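Local coordinates for putative cell adhesion protein (Bacteroides uniformis, PDB 4K4K), which is a putative component of the fimbrial tip, part of the surface filaments that mediate cell adhesion and biofilm formation, at residues A[104-109]-A[139-144]; A[172-177]-A[206-211]. All coordinates share one frame; numbering follows the deposited sequence. Where two conformers were deposited one is given.

In the fold
After five earlier strands the chain reaches strand 101-105 and passes into the loop that starts at Val106. It then forms strand 118-126 and returns along strand 132-150, where interaction 1 closes that excursion. Interaction 2 opens later, on strand 164-177. It closes after the chain has passed through strands 185-186, 192-199 and 202-207. The two contacts are therefore in series and neither nest nor cross. Their centres are about 7 Å apart, and two probable backbone hydrogen bonds join them. Val104 N lies 2.7 Å from Ala174 O, and Val142 O lies 2.8 Å from Val207 N. Interactions 1 and 2 together join strand pair 101-105/164-177 to pair 132-150/202-207 through apolar side chains.

Interaction 1: residues A[104-109]-A[139-144]; sequences VDVSVQ and HKLVKL
One methyl group of Leu141, CD1, makes both close contacts between these segments, one with Val104 and one with Val106. The backbones stay well apart, with Val104 CA and Leu141 CA 9.4 Å from each other. No hydrogen bond crosses the gap, and only 97 Å² is buried in total. Leu141 CD1 lies 3.8 Å from Val104 CG1, and these two side chains pass in opposite directions. Val106 meets the same methyl differently: its CG1 approaches Leu141 CD1 tip to tip at 3.9 Å. The leucine is extended at its second torsion, with CD1 anti to CA (chi2 177°). This carries the methyl outward to the two valines. All three residues are buried, near the middle of the elongated chain.

Fimbrillins of this superfamily are built from beta-sandwich domains related to the transthyretin fold. Within that fold, strand 132-150 is interrupted at Lys140 and Leu141. Leu141, at this break, packs on Val104 at the end of strand 101-105 and on Val106, the first loop residue after it.

The chain turns after that strand end. Asp105 forms an Asx turn: its OD1 accepts the backbone N of Ser107 at 3.0 Å, from 38° above the carboxylate plane. Gln109 curls back, and its NE2 donates to Val106 O at 2.8 Å (N-H...O angle 154°). The acceptor lies close to the amide plane, and the donor lies in the carbonyl plane on a lone pair. Gln109 NE2 also binds Ile206 O of strand 202-207, and the Ile206 side chain packs on Leu141.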
# COMPACT_ATOMS: atom_id res chain seq x y z
N VAL A 104 -6.89 2.11 8.75
CA VAL A 104 -5.87 2.84 8.00
C VAL A 104 -5.71 4.24 8.56
O VAL A 104 -6.72 4.93 8.72
CB VAL A 104 -6.27 2.94 6.47
CG1 VAL A 104 -5.27 3.77 5.68
CG2 VAL A 104 -6.45 1.56 5.82
N ASP A 105 -4.47 4.69 8.74
CA ASP A 105 -4.14 6.06 9.11
C ASP A 105 -2.92 6.46 8.27
O ASP A 105 -1.88 5.83 8.39
CB ASP A 105 -3.91 6.25 10.63
CG ASP A 105 -3.61 7.67 11.07
OD1 ASP A 105 -3.54 8.58 10.19
OD2 ASP A 105 -3.40 7.89 12.28
N VAL A 106 -3.10 7.38 7.30
CA VAL A 106 -2.00 7.77 6.41
C VAL A 106 -1.41 9.14 6.86
O VAL A 106 -0.65 9.73 6.09
CB VAL A 106 -2.38 7.76 4.89
CG1 VAL A 106 -2.68 6.33 4.39
CG2 VAL A 106 -3.54 8.72 4.60
N SER A 107 -1.73 9.63 8.11
CA SER A 107 -1.18 10.89 8.65
C SER A 107 0.33 10.81 8.80
O SER A 107 1.00 11.84 8.69
CB SER A 107 -1.79 11.22 10.01
OG SER A 107 -3.21 11.34 9.95
N VAL A 108 0.86 9.60 9.10
CA VAL A 108 2.30 9.38 9.28
C VAL A 108 2.76 8.58 8.06
O VAL A 108 2.39 7.42 7.89
CB VAL A 108 2.67 8.71 10.63
CG1 VAL A 108 4.18 8.45 10.71
CG2 VAL A 108 2.21 9.56 11.82
N GLN A 109 3.55 9.23 7.20
CA GLN A 109 4.00 8.66 5.92
C GLN A 109 5.24 7.77 5.99
O GLN A 109 5.42 6.93 5.11
CB GLN A 109 4.31 9.79 4.94
CG GLN A 109 3.05 10.51 4.47
CD GLN A 109 2.28 9.65 3.50
OE1 GLN A 109 2.81 9.21 2.49
NE2 GLN A 109 1.02 9.34 3.82
N HIS A 139 -2.40 -3.53 -3.86
CA HIS A 139 -2.42 -2.39 -2.93
C HIS A 139 -3.84 -1.83 -2.83
O HIS A 139 -4.50 -1.65 -3.87
CB HIS A 139 -1.48 -1.30 -3.45
CG HIS A 139 -0.05 -1.73 -3.60
ND1 HIS A 139 0.86 -1.59 -2.57
CD2 HIS A 139 0.59 -2.21 -4.69
CE1 HIS A 139 2.02 -2.00 -3.05
NE2 HIS A 139 1.91 -2.39 -4.32
N LYS A 140 -4.29 -1.55 -1.61
CA LYS A 140 -5.66 -1.01 -1.39
C LYS A 140 -5.68 0.53 -1.40
O LYS A 140 -6.77 1.13 -1.50
CB LYS A 140 -6.23 -1.53 -0.07
CG LYS A 140 -6.38 -3.07 -0.06
CD LYS A 140 -7.46 -3.55 -1.05
CE LYS A 140 -7.38 -5.06 -1.19
NZ LYS A 140 -8.45 -5.57 -2.10
N LEU A 141 -4.48 1.17 -1.33
CA LEU A 141 -4.37 2.63 -1.30
C LEU A 141 -3.75 3.14 -2.60
O LEU A 141 -3.80 2.46 -3.61
CB LEU A 141 -3.64 3.11 -0.03
CG LEU A 141 -4.18 2.47 1.30
CD1 LEU A 141 -3.35 2.95 2.50
CD2 LEU A 141 -5.67 2.74 1.51
N VAL A 142 -3.24 4.38 -2.58
CA VAL A 142 -2.75 5.05 -3.80
C VAL A 142 -1.32 5.54 -3.57
O VAL A 142 -1.04 6.14 -2.54
CB VAL A 142 -3.71 6.21 -4.14
CG1 VAL A 142 -3.18 7.08 -5.30
CG2 VAL A 142 -5.12 5.70 -4.44
N LYS A 143 -0.44 5.30 -4.55
CA LYS A 143 0.94 5.74 -4.45
C LYS A 143 1.16 7.00 -5.28
O LYS A 143 0.73 7.07 -6.43
CB LYS A 143 1.89 4.62 -4.92
CG LYS A 143 3.40 4.95 -4.89
CD LYS A 143 3.94 4.98 -3.49
CE LYS A 143 5.43 5.28 -3.47
NZ LYS A 143 6.00 5.07 -2.12
N LEU A 144 1.85 7.98 -4.68
CA LEU A 144 2.27 9.20 -5.40
C LEU A 144 3.78 9.13 -5.55
O LEU A 144 4.48 8.91 -4.56
CB LEU A 144 1.85 10.49 -4.68
CG LEU A 144 0.36 10.63 -4.30
CD1 LEU A 144 0.10 11.97 -3.62
CD2 LEU A 144 -0.57 10.43 -5.51

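Interaction 2: residues A[172-177]-A[206-211]; sequences TAATYN and IVLPAA
Leu208 makes all the close contacts of the 206-211 segment with Thr172, Ala173 and Ala174. Ile206 and Val207, the end of strand 202-207, come first. Ile206 touches Gln112, and Val207 touches Val142 and Leu144 of strand 132-150. At Leu208 the strand has ended and the side chain points toward 172-177. CD1, anti to CA (chi2 -172°), lies mainly against backbone, 3.6 Å from Ala173 O and 3.8 Å from Thr172 C. CD2 meets a side chain, 4.0 Å from Ala174 CB. Thr172 and Ala173 direct their own CB atoms away, which leaves their main chain facing the leucine. No hydrogen bond joins the segments, and 134 Å² is buried. Pro209 then carries the chain off and packs on Ala245. Leu208 also touches Val104 of strand 101-105 and Gln171 in this fimbrillin-like fold. Strand 164-177, which supplies the alanines, is held by backbone hydrogen bonds to strand 101-105 through Tyr176 and Tyr102, and to strand 185-186 through Thr175 and Thr185.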
# COMPACT_ATOMS: atom_id res chain seq x y z
N THR A 172 -7.56 11.14 5.96
CA THR A 172 -6.43 10.34 6.43
C THR A 172 -6.84 9.01 7.08
O THR A 172 -5.96 8.17 7.32
CB THR A 172 -5.58 11.15 7.42
OG1 THR A 172 -6.40 11.53 8.54
CG2 THR A 172 -4.90 12.38 6.77
N ALA A 173 -8.15 8.79 7.32
CA ALA A 173 -8.63 7.55 7.95
C ALA A 173 -9.50 6.70 7.02
O ALA A 173 -10.38 7.21 6.33
CB ALA A 173 -9.43 7.90 9.21
N ALA A 174 -9.27 5.39 7.04
CA ALA A 174 -10.07 4.45 6.26
C ALA A 174 -10.13 3.10 6.98
O ALA A 174 -9.39 2.89 7.93
CB ALA A 174 -9.50 4.29 4.83
N THR A 175 -11.02 2.21 6.54
CA THR A 175 -11.17 0.87 7.06
C THR A 175 -11.13 -0.13 5.93
O THR A 175 -11.42 0.21 4.78
CB THR A 175 -12.47 0.69 7.88
OG1 THR A 175 -13.61 0.84 7.02
CG2 THR A 175 -12.57 1.66 9.09
N TYR A 176 -10.82 -1.35 6.27
CA TYR A 176 -10.76 -2.46 5.32
C TYR A 176 -11.03 -3.73 6.06
O TYR A 176 -10.36 -4.01 7.05
CB TYR A 176 -9.37 -2.48 4.66
CG TYR A 176 -9.11 -3.69 3.80
CD1 TYR A 176 -9.74 -3.84 2.56
CD2 TYR A 176 -8.18 -4.66 4.19
CE1 TYR A 176 -9.51 -4.97 1.77
CE2 TYR A 176 -7.94 -5.79 3.41
CZ TYR A 176 -8.61 -5.94 2.20
OH TYR A 176 -8.37 -7.04 1.42
N ASN A 177 -12.01 -4.50 5.59
CA ASN A 177 -12.28 -5.80 6.22
C ASN A 177 -11.34 -6.82 5.54
O ASN A 177 -11.46 -7.08 4.34
CB ASN A 177 -13.75 -6.18 6.13
CG ASN A 177 -14.03 -7.45 6.89
OD1 ASN A 177 -13.45 -8.50 6.64
ND2 ASN A 177 -14.86 -7.35 7.93
N ILE A 206 1.79 7.80 0.18
CA ILE A 206 0.70 6.85 0.08
C ILE A 206 -0.52 7.59 0.60
O ILE A 206 -0.51 8.11 1.72
CB ILE A 206 0.96 5.52 0.83
CG1 ILE A 206 2.11 4.75 0.13
CG2 ILE A 206 -0.34 4.64 0.89
CD1 ILE A 206 2.62 3.49 0.85
N VAL A 207 -1.54 7.71 -0.24
CA VAL A 207 -2.73 8.48 0.12
C VAL A 207 -3.98 7.61 -0.07
O VAL A 207 -3.91 6.55 -0.70
CB VAL A 207 -2.83 9.81 -0.69
CG1 VAL A 207 -1.62 10.72 -0.40
CG2 VAL A 207 -3.00 9.54 -2.19
N LEU A 208 -5.11 8.11 0.41
CA LEU A 208 -6.35 7.37 0.27
C LEU A 208 -6.96 7.54 -1.12
O LEU A 208 -6.87 8.64 -1.70
CB LEU A 208 -7.37 7.86 1.32
CG LEU A 208 -7.00 7.70 2.79
CD1 LEU A 208 -8.19 8.06 3.66
CD2 LEU A 208 -6.53 6.27 3.11
N PRO A 209 -7.69 6.52 -1.60
CA PRO A 209 -8.45 6.70 -2.85
C PRO A 209 -9.45 7.84 -2.70
O PRO A 209 -9.93 8.09 -1.60
CB PRO A 209 -9.16 5.35 -3.05
CG PRO A 209 -8.39 4.37 -2.18
CD PRO A 209 -7.92 5.17 -1.02
N ALA A 210 -9.72 8.56 -3.78
CA ALA A 210 -10.64 9.69 -3.80
C ALA A 210 -11.35 9.76 -5.13
O ALA A 210 -10.70 9.77 -6.19
CB ALA A 210 -9.90 11.01 -3.54
N ALA A 211 -12.69 9.82 -5.08
CA ALA A 211 -13.54 9.90 -6.27
C ALA A 211 -13.23 11.19 -7.05
O ALA A 211 -13.30 11.19 -8.28
CB ALA A 211 -15.01 9.86 -5.87